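Glutamate ABC superfamily ATP binding cassette transporter, binding protein (Enterococcus faecium DO, PDB 5EYF) probably captures glutamate outside the cell, between its two lobes, and hands it to an ABC transporter for uptake. Local coordinates at residues T69-L74 with D80-T85; I202-N205 with F211-A214; V21-R26 with R36-F41; D97-Y102 with Q217-M222. All coordinates share one frame; numbering follows the deposited sequence.

Contacts 1 and 3 reach the bound glutamate directly: Arg70 and Thr85 of contact 1 and Lys22 of contact 3 all bind it, and the centres of the two contacts lie about 14 Å apart. Contact 2 adjoins contact 1, its centre about 11 Å away, and Ile82 and Ala203 join them through their backbones. Contacts 2 and 4 share helix 209-225 and the neighbouring strands 198-205 and 96-98, with centres about 9 Å apart. Tyr102 of contact 4 leads back to the pocket: its side chain is about 8 Å from the glutamate and touches Ile83 of contact 1 and Phe41 of contact 3.

Contact 1. Residues T69-L74 with D80-T85; sequences TRIPLL and DAIIAT. With GLU (glutamic acid), chain E.
Arg70 lies across Ile82 and carries its charge past that residue into the glutamate site. Its CB sits 3.7 Å from Ile82 CD1, its CG rests on the same methyl, and its CD has moved along to Ile82 CG2. With CG held between the backbone N and the carbonyl carbon (chi1 57°) and the chain extended from there to NE, the guanidinium is carried well beyond the helix. There it binds both oxygens of the ligand's side-chain carboxylate. NH1 gives a hydrogen bond of 2.8 Å to GLU OE1, which lies at the edge of the guanidinium, near its plane (N-H...O angle 148°). NH2 reaches GLU OE2, which stands off that plane, by a more bent bond of 3.1 Å (136°). A weak third bond runs from NH2 to GLU O, so the guanidinium is fixed in rotation by the ligand itself.

Helix 70-75 and strand 81-82 are successive elements of the first lobe of a type II periplasmic-binding-protein fold, whose ligand lies in the cleft between two lobes. Thr85, further along the same segment as the strand, takes the ligand's ammonium on its carbonyl (GLU N to Thr85 O, 2.8 Å) and gives its hydroxyl to GLU OE1. As Lys22 also donates to it, OE1 is gripped by three residues, and Arg92 adds a further positive group beside Arg70, suiting an anionic ligand.

One helical turn on, Leu74 closes the apolar side. Its CD1 lies against the backbone of Asp80 and Ala81, while CD2 meets Ile82 CD1 at 3.7 Å. That isoleucine methyl also lies 3.3 Å from Arg70 O.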
loop_
_atom_site.group_PDB
_atom_site.type_symbol
_atom_site.label_atom_id
_atom_site.label_comp_id
_atom_site.label_asym_id
_atom_site.label_seq_id
_atom_site.Cartn_x
_atom_site.Cartn_y
_atom_site.Cartn_z
ATOM N N THR B 69 -3.621 -3.767 23.788
ATOM C CA THR B 69 -2.979 -4.873 24.473
ATOM C C THR B 69 -2.094 -5.717 23.575
ATOM O O THR B 69 -1.330 -6.537 24.089
ATOM C CB THR B 69 -4.028 -5.795 25.108
ATOM O OG1 THR B 69 -4.830 -6.367 24.068
ATOM C CG2 THR B 69 -4.917 -5.011 26.078
ATOM N N ARG B 70 -2.129 -5.516 22.255
ATOM C CA ARG B 70 -1.494 -6.516 21.401
ATOM C C ARG B 70 0.020 -6.566 21.610
ATOM O O ARG B 70 0.592 -7.654 21.750
ATOM C CB ARG B 70 -1.863 -6.296 19.930
ATOM C CG ARG B 70 -1.542 -4.947 19.346
ATOM C CD ARG B 70 -2.187 -4.817 17.982
ATOM N NE ARG B 70 -2.058 -3.430 17.537
ATOM C CZ ARG B 70 -2.775 -2.853 16.583
ATOM N NH1 ARG B 70 -3.679 -3.535 15.875
ATOM N NH2 ARG B 70 -2.573 -1.555 16.336
ATOM N N ILE B 71 0.697 -5.416 21.646
ATOM C CA ILE B 71 2.151 -5.490 21.820
ATOM C C ILE B 71 2.492 -5.974 23.240
ATOM O O ILE B 71 3.335 -6.867 23.386
ATOM C CB ILE B 71 2.836 -4.154 21.464
ATOM C CG1 ILE B 71 2.748 -3.881 19.947
ATOM C CG2 ILE B 71 4.300 -4.174 21.904
ATOM C CD1 ILE B 71 3.468 -2.599 19.558
ATOM N N PRO B 72 1.893 -5.450 24.320
ATOM C CA PRO B 72 2.190 -6.017 25.651
ATOM C C PRO B 72 2.013 -7.526 25.742
ATOM O O PRO B 72 2.896 -8.200 26.278
ATOM C CB PRO B 72 1.219 -5.258 26.569
ATOM C CG PRO B 72 1.072 -3.938 25.911
ATOM C CD PRO B 72 1.050 -4.244 24.421
ATOM N N LEU B 73 0.946 -8.084 25.158
ATOM C CA LEU B 73 0.731 -9.527 25.186
ATOM C C LEU B 73 1.771 -10.266 24.361
ATOM O O LEU B 73 2.249 -11.333 24.764
ATOM C CB LEU B 73 -0.667 -9.848 24.672
ATOM C CG LEU B 73 -1.758 -9.486 25.671
ATOM C CD1 LEU B 73 -3.124 -9.537 24.996
ATOM C CD2 LEU B 73 -1.688 -10.467 26.819
ATOM N N LEU B 74 2.121 -9.722 23.190
ATOM C CA LEU B 74 3.166 -10.341 22.383
ATOM C C LEU B 74 4.505 -10.345 23.114
ATOM O O LEU B 74 5.188 -11.373 23.170
ATOM C CB LEU B 74 3.299 -9.614 21.050
ATOM C CG LEU B 74 4.343 -10.238 20.112
ATOM C CD1 LEU B 74 3.924 -11.617 19.606
ATOM C CD2 LEU B 74 4.555 -9.323 18.907
ATOM N N ASP B 80 2.195 -15.916 20.291
ATOM C CA ASP B 80 3.384 -16.073 19.458
ATOM C C ASP B 80 3.458 -15.022 18.362
ATOM O O ASP B 80 4.552 -14.708 17.865
ATOM C CB ASP B 80 3.398 -17.470 18.806
ATOM C CG ASP B 80 3.398 -18.598 19.833
ATOM O OD1 ASP B 80 4.009 -18.429 20.932
ATOM O OD2 ASP B 80 2.767 -19.646 19.529
ATOM N N ALA B 81 2.312 -14.508 17.940
ATOM C CA ALA B 81 2.277 -13.554 16.838
ATOM C C ALA B 81 0.991 -12.757 16.946
ATOM O O ALA B 81 -0.027 -13.272 17.442
ATOM C CB ALA B 81 2.352 -14.282 15.474
ATOM N N ILE B 82 1.045 -11.500 16.475
ATOM C CA ILE B 82 -0.131 -10.646 16.336
ATOM C C ILE B 82 -0.555 -10.640 14.881
ATOM O O ILE B 82 0.233 -10.262 14.002
ATOM C CB ILE B 82 0.132 -9.200 16.766
ATOM C CG1 ILE B 82 0.627 -9.087 18.203
ATOM C CG2 ILE B 82 -1.138 -8.384 16.571
ATOM C CD1 ILE B 82 1.223 -7.672 18.480
ATOM N N ILE B 83 -1.786 -11.055 14.603
ATOM C CA ILE B 83 -2.372 -10.809 13.288
ATOM C C ILE B 83 -3.721 -10.146 13.556
ATOM O O ILE B 83 -4.724 -10.804 13.849
ATOM C CB ILE B 83 -2.456 -12.072 12.401
ATOM C CG1 ILE B 83 -2.827 -11.672 10.970
ATOM C CG2 ILE B 83 -3.352 -13.194 12.947
ATOM C CD1 ILE B 83 -2.692 -12.860 10.006
ATOM N N ALA B 84 -3.741 -8.820 13.496
ATOM C CA ALA B 84 -4.847 -8.067 14.083
ATOM C C ALA B 84 -4.846 -6.669 13.483
ATOM O O ALA B 84 -4.545 -5.701 14.181
ATOM C CB ALA B 84 -4.734 -7.995 15.628
ATOM N N THR B 85 -5.126 -6.577 12.180
ATOM C CA THR B 85 -5.205 -5.309 11.420
ATOM C C THR B 85 -4.099 -4.333 11.820
ATOM O O THR B 85 -4.338 -3.147 12.049
ATOM C CB THR B 85 -6.591 -4.644 11.566
ATOM O OG1 THR B 85 -6.858 -4.282 12.945
ATOM C CG2 THR B 85 -7.680 -5.594 11.089
HETATM N N GLU E . -4.198 -0.534 11.137
HETATM C CA GLU E . -4.212 0.577 12.102
HETATM C C GLU E . -3.186 0.339 13.201
HETATM O O GLU E . -2.500 -0.692 13.223
HETATM C CB GLU E . -5.613 0.788 12.709
HETATM C CG GLU E . -6.311 -0.488 13.180
HETATM C CD GLU E . -5.741 -1.085 14.464
HETATM O OE1 GLU E . -5.851 -2.306 14.619
HETATM O OE2 GLU E . -5.265 -0.347 15.356
HETATM O OXT GLU E . -3.001 1.191 14.092
#

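Contact 2. Residues I202-N205 with F211-A214; sequences IAIN and FLKA
Ile204 sends its CD1 methyl into the angle between Phe211 and Leu212 in the first turn of the following helix. The contact consists of van der Waals packing. CD1 comes within 3.6 Å of Leu212 CA, so the methyl rests on the helix backbone as well as on side chains. It also lies 3.8 Å from Phe211 CD2, approaching the ring obliquely, and 3.9 Å from Leu212 CD1. The other branch, CG2, reaches Phe211 CD2 as well, at 3.9 Å. A beta-branched residue suits the place: CG1 stands beside the backbone N (chi1 -63°), which sends CD1 out to the helix while CG2 stays near the ring.

Packing beyond the pair extends the apolar layer. Phe211 spreads over Ala81 and Ile53, while Ile204 is backed by Ala81.

Backbone hydrogen bonding holds the strand itself. Ile204 pairs with Asp97 of the antiparallel strand 96-98, Ile202 with Ser99 following it, and Ala203 bonds to Ile82 on the other flank, while the Ile204 side chain faces the helix.

The chain passes straight from strand 198-205 through a short turn into helix 209-225, which packs back on the strand. This beta-alpha unit belongs to the first lobe of the type II periplasmic-binding-protein fold, where strand 198-205 pairs antiparallel with strands 96-98 and 103-112.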
loop_
_atom_site.group_PDB
_atom_site.type_symbol
_atom_site.label_atom_id
_atom_site.label_comp_id
_atom_site.label_asym_id
_atom_site.label_seq_id
_atom_site.Cartn_x
_atom_site.Cartn_y
_atom_site.Cartn_z
ATOM N N ILE B 202 2.245 -9.155 10.157
ATOM C CA ILE B 202 2.160 -10.018 11.334
ATOM C C ILE B 202 3.300 -9.651 12.263
ATOM O O ILE B 202 4.464 -9.686 11.862
ATOM C CB ILE B 202 2.224 -11.500 10.935
ATOM C CG1 ILE B 202 1.013 -11.830 10.067
ATOM C CG2 ILE B 202 2.329 -12.440 12.191
ATOM C CD1 ILE B 202 1.171 -13.199 9.326
ATOM N N ALA B 203 2.980 -9.309 13.520
ATOM C CA ALA B 203 4.017 -8.907 14.446
ATOM C C ALA B 203 4.490 -10.096 15.268
ATOM O O ALA B 203 3.682 -10.877 15.775
ATOM C CB ALA B 203 3.514 -7.796 15.363
ATOM N N ILE B 204 5.807 -10.194 15.419
ATOM C CA ILE B 204 6.470 -11.255 16.161
ATOM C C ILE B 204 7.462 -10.604 17.125
ATOM O O ILE B 204 8.063 -9.568 16.814
ATOM C CB ILE B 204 7.136 -12.248 15.181
ATOM C CG1 ILE B 204 6.041 -12.922 14.321
ATOM C CG2 ILE B 204 8.057 -13.260 15.890
ATOM C CD1 ILE B 204 6.546 -13.809 13.225
ATOM N N ASN B 205 7.580 -11.150 18.334
ATOM C CA ASN B 205 8.492 -10.520 19.284
ATOM C C ASN B 205 9.920 -10.547 18.745
ATOM O O ASN B 205 10.290 -11.407 17.936
ATOM C CB ASN B 205 8.438 -11.234 20.641
ATOM C CG ASN B 205 9.001 -10.402 21.769
ATOM O OD1 ASN B 205 9.156 -9.184 21.639
ATOM N ND2 ASN B 205 9.318 -11.048 22.880
ATOM N N PHE B 211 11.121 -18.226 13.898
ATOM C CA PHE B 211 9.672 -18.227 13.681
ATOM C C PHE B 211 9.275 -17.187 12.636
ATOM O O PHE B 211 8.439 -17.455 11.761
ATOM C CB PHE B 211 8.960 -17.991 15.012
ATOM C CG PHE B 211 7.461 -17.988 14.934
ATOM C CD1 PHE B 211 6.771 -19.069 14.425
ATOM C CD2 PHE B 211 6.735 -16.897 15.394
ATOM C CE1 PHE B 211 5.385 -19.063 14.360
ATOM C CE2 PHE B 211 5.344 -16.886 15.345
ATOM C CZ PHE B 211 4.663 -17.969 14.821
ATOM N N LEU B 212 9.888 -16.003 12.694
ATOM C CA LEU B 212 9.624 -14.975 11.687
ATOM C C LEU B 212 9.918 -15.496 10.282
ATOM O O LEU B 212 9.109 -15.319 9.359
ATOM C CB LEU B 212 10.454 -13.720 11.987
ATOM C CG LEU B 212 10.380 -12.615 10.934
ATOM C CD1 LEU B 212 8.966 -12.039 10.785
ATOM C CD2 LEU B 212 11.358 -11.499 11.307
ATOM N N LYS B 213 11.071 -16.149 10.103
ATOM C CA LYS B 213 11.408 -16.724 8.804
ATOM C C LYS B 213 10.382 -17.765 8.377
ATOM O O LYS B 213 10.011 -17.828 7.199
ATOM C CB LYS B 213 12.804 -17.355 8.842
ATOM C CG LYS B 213 13.953 -16.378 8.691
ATOM C CD LYS B 213 15.312 -17.087 8.711
ATOM C CE LYS B 213 16.173 -16.634 9.882
ATOM N NZ LYS B 213 16.455 -15.181 9.854
ATOM N N ALA B 214 9.919 -18.589 9.323
ATOM C CA ALA B 214 8.892 -19.586 9.021
ATOM C C ALA B 214 7.583 -18.935 8.574
ATOM O O ALA B 214 6.924 -19.429 7.652
ATOM C CB ALA B 214 8.650 -20.476 10.244
#

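Contact 3. Residues V21-R26 with R36-F41; sequences VKYDTR and RTVQGF. With GLU (glutamic acid), chain E.
A single methyl group, Val38 CG2, makes all the close contacts between these segments, meeting three successive residues of the first. Its closest neighbour is Lys22 O, at 3.6 Å. Tyr23 CD1 follows at 4.1 Å from the same Val38 CG2. Val21 CG2 lies 4.2 Å from it. Val21 and Val38 reach toward each other tip to tip, whereas the Tyr23 side chain crosses Val38 at about a right angle, the methyl coming obliquely to the ring. Val21 CG2 lies in the plane of that ring, at its edge, so the two residues form an apolar seat for the compact valine. In Val38, CG2 is turned to the far side from the backbone N, which points this methyl across the gap; Phe62 adds a further apolar neighbour.

Strands 24-25 and 37-39 are the outer members of a three-stranded antiparallel sheet, with strand 29-32 between them. Both are irregular: Asp24 and Thr25 together face Gly29 in a classic beta bulge, and Arg36 and Thr37 face Asp32 in a G1 bulge. Past strand 37-39, Gly40 is the N-cap of helix 41-54. Its backbone angles (phi 146°, psi 174°) would press a CB against the preceding carbonyl oxygen, which accounts for glycine there.

Next to the apolar seat, the Lys22 side chain departs toward the ligand. Bends at chi2 (-51°) and chi4 turn its long chain so that NZ donates a hydrogen bond of 2.9 Å to GLU OE1. Ser67 is a second partner of NZ, and the long aliphatic chain runs past Ala84 and Thr85 on its way into the pocket.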
loop_
_atom_site.group_PDB
_atom_site.type_symbol
_atom_site.label_atom_id
_atom_site.label_comp_id
_atom_site.label_asym_id
_atom_site.label_seq_id
_atom_site.Cartn_x
_atom_site.Cartn_y
_atom_site.Cartn_z
ATOM N N VAL B 21 -5.505 -12.078 17.942
ATOM C CA VAL B 21 -6.406 -11.563 16.914
ATOM C C VAL B 21 -7.427 -10.652 17.562
ATOM O O VAL B 21 -7.718 -10.769 18.754
ATOM C CB VAL B 21 -7.133 -12.706 16.145
ATOM C CG1 VAL B 21 -6.149 -13.563 15.337
ATOM C CG2 VAL B 21 -7.963 -13.590 17.116
ATOM N N LYS B 22 -7.981 -9.742 16.756
ATOM C CA LYS B 22 -9.127 -8.976 17.202
ATOM C C LYS B 22 -10.329 -9.893 17.373
ATOM O O LYS B 22 -10.470 -10.906 16.673
ATOM C CB LYS B 22 -9.459 -7.859 16.207
ATOM C CG LYS B 22 -8.292 -6.889 15.909
ATOM C CD LYS B 22 -7.664 -6.335 17.178
ATOM C CE LYS B 22 -6.705 -5.159 16.906
ATOM N NZ LYS B 22 -7.365 -3.865 16.560
ATOM N N TYR B 23 -11.202 -9.529 18.321
ATOM C CA TYR B 23 -12.485 -10.203 18.481
ATOM C C TYR B 23 -13.656 -9.329 18.064
ATOM O O TYR B 23 -14.805 -9.789 18.109
ATOM C CB TYR B 23 -12.710 -10.664 19.938
ATOM C CG TYR B 23 -12.051 -11.981 20.332
ATOM C CD1 TYR B 23 -10.931 -12.468 19.667
ATOM C CD2 TYR B 23 -12.563 -12.741 21.377
ATOM C CE1 TYR B 23 -10.324 -13.681 20.041
ATOM C CE2 TYR B 23 -11.973 -13.948 21.749
ATOM C CZ TYR B 23 -10.860 -14.410 21.092
ATOM O OH TYR B 23 -10.310 -15.614 21.504
ATOM N N ASP B 24 -13.399 -8.087 17.657
ATOM C CA ASP B 24 -14.449 -7.105 17.442
ATOM C C ASP B 24 -14.392 -6.488 16.052
ATOM O O ASP B 24 -15.054 -5.471 15.807
ATOM C CB ASP B 24 -14.370 -5.994 18.504
ATOM C CG ASP B 24 -13.215 -5.009 18.239
ATOM O OD1 ASP B 24 -12.144 -5.422 17.697
ATOM O OD2 ASP B 24 -13.401 -3.822 18.581
ATOM N N THR B 25 -13.611 -7.040 15.137
ATOM C CA THR B 25 -13.381 -6.365 13.860
ATOM C C THR B 25 -13.959 -7.229 12.742
ATOM O O THR B 25 -13.305 -8.169 12.283
ATOM C CB THR B 25 -11.884 -6.130 13.656
ATOM O OG1 THR B 25 -11.370 -5.352 14.757
ATOM C CG2 THR B 25 -11.639 -5.391 12.338
ATOM N N ARG B 26 -15.181 -6.913 12.304
ATOM C CA ARG B 26 -15.806 -7.707 11.248
ATOM C C ARG B 26 -14.940 -7.689 9.995
ATOM O O ARG B 26 -14.413 -6.643 9.610
ATOM C CB ARG B 26 -17.204 -7.190 10.906
ATOM C CG ARG B 26 -18.020 -8.187 10.072
ATOM C CD ARG B 26 -19.425 -7.684 9.701
ATOM N NE ARG B 26 -19.395 -6.883 8.480
ATOM C CZ ARG B 26 -19.532 -7.373 7.250
ATOM N NH1 ARG B 26 -19.460 -6.563 6.204
ATOM N NH2 ARG B 26 -19.736 -8.667 7.060
ATOM N N ARG B 36 -19.132 -19.724 18.944
ATOM C CA ARG B 36 -18.098 -19.484 19.950
ATOM C C ARG B 36 -16.703 -19.537 19.329
ATOM O O ARG B 36 -15.734 -19.975 19.956
ATOM C CB ARG B 36 -18.221 -20.491 21.104
ATOM C CG ARG B 36 -17.854 -19.975 22.480
ATOM C CD ARG B 36 -17.976 -21.096 23.509
ATOM N NE ARG B 36 -17.316 -20.767 24.768
ATOM C CZ ARG B 36 -17.120 -21.631 25.761
ATOM N NH1 ARG B 36 -17.531 -22.886 25.645
ATOM N NH2 ARG B 36 -16.513 -21.240 26.872
ATOM N N THR B 37 -16.592 -19.123 18.073
ATOM C CA THR B 37 -15.321 -19.159 17.365
ATOM C C THR B 37 -15.091 -17.835 16.657
ATOM O O THR B 37 -16.027 -17.194 16.165
ATOM C CB THR B 37 -15.242 -20.292 16.325
ATOM O OG1 THR B 37 -16.083 -19.979 15.211
ATOM C CG2 THR B 37 -15.656 -21.631 16.916
ATOM N N VAL B 38 -13.845 -17.443 16.596
ATOM C CA VAL B 38 -13.492 -16.185 15.952
ATOM C C VAL B 38 -13.324 -16.434 14.459
ATOM O O VAL B 38 -12.865 -17.500 14.043
ATOM C CB VAL B 38 -12.230 -15.581 16.599
ATOM C CG1 VAL B 38 -11.014 -16.480 16.377
ATOM C CG2 VAL B 38 -11.985 -14.166 16.082
ATOM N N GLN B 39 -13.728 -15.447 13.654
ATOM C CA GLN B 39 -13.755 -15.560 12.198
ATOM C C GLN B 39 -13.239 -14.282 11.552
ATOM O O GLN B 39 -13.347 -13.197 12.125
ATOM C CB GLN B 39 -15.177 -15.823 11.692
ATOM C CG GLN B 39 -15.811 -17.085 12.241
ATOM C CD GLN B 39 -17.220 -17.254 11.741
ATOM O OE1 GLN B 39 -18.015 -16.318 11.785
ATOM N NE2 GLN B 39 -17.532 -18.440 11.227
ATOM N N GLY B 40 -12.695 -14.417 10.352
ATOM C CA GLY B 40 -12.247 -13.260 9.588
ATOM C C GLY B 40 -11.027 -13.574 8.747
ATOM O O GLY B 40 -10.449 -14.644 8.811
ATOM N N PHE B 41 -10.654 -12.591 7.928
ATOM C CA PHE B 41 -9.477 -12.712 7.076
ATOM C C PHE B 41 -8.217 -12.974 7.893
ATOM O O PHE B 41 -7.392 -13.812 7.515
ATOM C CB PHE B 41 -9.339 -11.425 6.246
ATOM C CG PHE B 41 -8.137 -11.365 5.351
ATOM C CD1 PHE B 41 -8.128 -12.058 4.142
ATOM C CD2 PHE B 41 -7.042 -10.564 5.674
ATOM C CE1 PHE B 41 -7.038 -11.994 3.294
ATOM C CE2 PHE B 41 -5.957 -10.475 4.822
ATOM C CZ PHE B 41 -5.945 -11.186 3.629
HETATM N N GLU E . -4.198 -0.534 11.137
HETATM C CA GLU E . -4.212 0.577 12.102
HETATM C C GLU E . -3.186 0.339 13.201
HETATM O O GLU E . -2.500 -0.692 13.223
HETATM C CB GLU E . -5.613 0.788 12.709
HETATM C CG GLU E . -6.311 -0.488 13.180
HETATM C CD GLU E . -5.741 -1.085 14.464
HETATM O OE1 GLU E . -5.851 -2.306 14.619
HETATM O OE2 GLU E . -5.265 -0.347 15.356
HETATM O OXT GLU E . -3.001 1.191 14.092
#

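Contact 4. Residues D97-Y102 with Q217-M222; sequences DFSDVY and QALEEM
Leu219 carries the contact, its two methyls set against Ser99, Asp100 and Tyr102. Gln217 begins the segment on the outer side of the helix, where its NE2 gives a hydrogen bond of 3.3 Å to Glu221 OE2, one turn ahead. The small Ala218 lets the helix lie close to Lys52 of helix 41-54. Leu219 follows, pointing at the loop. With CG beside its backbone N (chi1 -73°), CD1 comes 4.0 Å from both Ser99 OG and Asp100 O, and CD2 stands 4.4 Å from Tyr102 CB. Met222, present as selenomethionine, turns to Ala48 and Ile49.

In the first lobe of the type II periplasmic-binding-protein fold, the connection after strand 96-98 thus packs on helix 209-225, with strand 198-205 beside it. The loop's polar atoms are paired within the loop or beyond the contact. Ser99 OG donates to Asp100 O at 2.8 Å and accepts from Ile202 N; Tyr102 OH bonds to Asp42.

Because serine hydroxyl and carbonyl already engage each other, an apolar methyl can rest on them. Residues 97-102 and 217-222 therefore meet by packing through Leu219, while Asn216 OD1, bonded to Asp100 N, ties loop to helix one turn earlier.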
loop_
_atom_site.group_PDB
_atom_site.type_symbol
_atom_site.label_atom_id
_atom_site.label_comp_id
_atom_site.label_asym_id
_atom_site.label_seq_id
_atom_site.Cartn_x
_atom_site.Cartn_y
_atom_site.Cartn_z
ATOM N N ASP B 97 9.224 -7.360 15.450
ATOM C CA ASP B 97 9.542 -7.624 14.059
ATOM C C ASP B 97 8.234 -7.841 13.319
ATOM O O ASP B 97 7.227 -8.251 13.909
ATOM C CB ASP B 97 10.435 -8.854 13.912
ATOM C CG ASP B 97 11.876 -8.600 14.315
ATOM O OD1 ASP B 97 12.292 -7.414 14.410
ATOM O OD2 ASP B 97 12.607 -9.616 14.513
ATOM N N PHE B 98 8.241 -7.573 12.017
ATOM C CA PHE B 98 7.052 -7.777 11.203
ATOM C C PHE B 98 7.331 -8.728 10.049
ATOM O O PHE B 98 8.398 -8.662 9.417
ATOM C CB PHE B 98 6.558 -6.461 10.588
ATOM C CG PHE B 98 5.794 -5.565 11.544
ATOM C CD1 PHE B 98 4.482 -5.842 11.856
ATOM C CD2 PHE B 98 6.373 -4.392 12.033
ATOM C CE1 PHE B 98 3.748 -5.011 12.688
ATOM C CE2 PHE B 98 5.646 -3.534 12.865
ATOM C CZ PHE B 98 4.328 -3.840 13.187
ATOM N N SER B 99 6.335 -9.558 9.733
ATOM C CA SER B 99 6.338 -10.306 8.478
ATOM C C SER B 99 6.227 -9.360 7.276
ATOM O O SER B 99 5.980 -8.144 7.390
ATOM C CB SER B 99 5.157 -11.268 8.405
ATOM O OG SER B 99 3.924 -10.552 8.225
ATOM N N ASP B 100 6.349 -9.971 6.105
ATOM C CA ASP B 100 5.914 -9.324 4.869
ATOM C C ASP B 100 4.463 -8.846 4.981
ATOM O O ASP B 100 3.632 -9.428 5.706
ATOM C CB ASP B 100 6.038 -10.310 3.698
ATOM C CG ASP B 100 7.474 -10.689 3.402
ATOM O OD1 ASP B 100 8.388 -9.896 3.678
ATOM O OD2 ASP B 100 7.683 -11.767 2.827
ATOM N N VAL B 101 4.162 -7.793 4.225
ATOM C CA VAL B 101 2.816 -7.218 4.187
ATOM C C VAL B 101 1.835 -8.244 3.640
ATOM O O VAL B 101 2.100 -8.909 2.636
ATOM C CB VAL B 101 2.823 -5.947 3.328
ATOM C CG1 VAL B 101 1.389 -5.390 3.055
ATOM C CG2 VAL B 101 3.671 -4.858 4.002
ATOM N N TYR B 102 0.685 -8.391 4.304
ATOM C CA TYR B 102 -0.326 -9.317 3.789
ATOM C C TYR B 102 -1.673 -8.651 3.454
ATOM O O TYR B 102 -2.582 -9.339 2.954
ATOM C CB TYR B 102 -0.534 -10.509 4.780
ATOM C CG TYR B 102 -1.251 -10.098 6.043
ATOM C CD1 TYR B 102 -2.634 -10.275 6.158
ATOM C CD2 TYR B 102 -0.566 -9.475 7.106
ATOM C CE1 TYR B 102 -3.316 -9.854 7.278
ATOM C CE2 TYR B 102 -1.258 -9.054 8.249
ATOM C CZ TYR B 102 -2.622 -9.217 8.305
ATOM O OH TYR B 102 -3.324 -8.743 9.402
ATOM N N GLN B 217 8.072 -17.595 5.054
ATOM C CA GLN B 217 8.090 -18.688 4.097
ATOM C C GLN B 217 6.687 -19.220 3.859
ATOM O O GLN B 217 6.319 -19.538 2.725
ATOM C CB GLN B 217 9.010 -19.801 4.620
ATOM C CG GLN B 217 9.075 -21.052 3.756
ATOM C CD GLN B 217 9.730 -20.805 2.419
ATOM O OE1 GLN B 217 10.584 -19.934 2.290
ATOM N NE2 GLN B 217 9.330 -21.577 1.409
ATOM N N ALA B 218 5.895 -19.330 4.928
ATOM C CA ALA B 218 4.506 -19.762 4.803
ATOM C C ALA B 218 3.724 -18.828 3.886
ATOM O O ALA B 218 3.018 -19.282 2.976
ATOM C CB ALA B 218 3.863 -19.836 6.187
ATOM N N LEU B 219 3.860 -17.507 4.100
ATOM C CA LEU B 219 3.194 -16.539 3.232
ATOM C C LEU B 219 3.653 -16.688 1.793
ATOM O O LEU B 219 2.831 -16.667 0.873
ATOM C CB LEU B 219 3.451 -15.098 3.705
ATOM C CG LEU B 219 2.695 -14.689 4.970
ATOM C CD1 LEU B 219 3.288 -13.386 5.515
ATOM C CD2 LEU B 219 1.217 -14.545 4.637
ATOM N N GLU B 220 4.966 -16.825 1.579
ATOM C CA GLU B 220 5.484 -17.058 0.228
ATOM C C GLU B 220 4.786 -18.242 -0.431
ATOM O O GLU B 220 4.332 -18.157 -1.574
ATOM C CB GLU B 220 6.996 -17.294 0.276
ATOM C CG GLU B 220 7.651 -17.418 -1.097
ATOM C CD GLU B 220 9.173 -17.539 -1.025
ATOM O OE1 GLU B 220 9.717 -17.706 0.090
ATOM O OE2 GLU B 220 9.830 -17.466 -2.086
ATOM N N GLU B 221 4.691 -19.356 0.290
ATOM C CA GLU B 221 4.075 -20.557 -0.259
ATOM C C GLU B 221 2.600 -20.327 -0.572
ATOM O O GLU B 221 2.090 -20.830 -1.583
ATOM C CB GLU B 221 4.247 -21.699 0.739
ATOM C CG GLU B 221 5.675 -22.269 0.822
ATOM C CD GLU B 221 5.810 -23.376 1.869
ATOM O OE1 GLU B 221 4.806 -24.084 2.139
ATOM O OE2 GLU B 221 6.925 -23.534 2.427
HETATM N N MSE B 222 1.911 -19.541 0.261
HETATM C CA MSE B 222 0.491 -19.296 0.081
HETATM C C MSE B 222 0.226 -18.382 -1.113
HETATM O O MSE B 222 -0.775 -18.521 -1.817
HETATM C CB MSE B 222 -0.094 -18.664 1.348
HETATM C CG MSE B 222 -0.132 -19.651 2.546
HETATM SE SE MSE B 222 -0.294 -18.754 4.257
HETATM C CE MSE B 222 -1.902 -17.671 3.946
#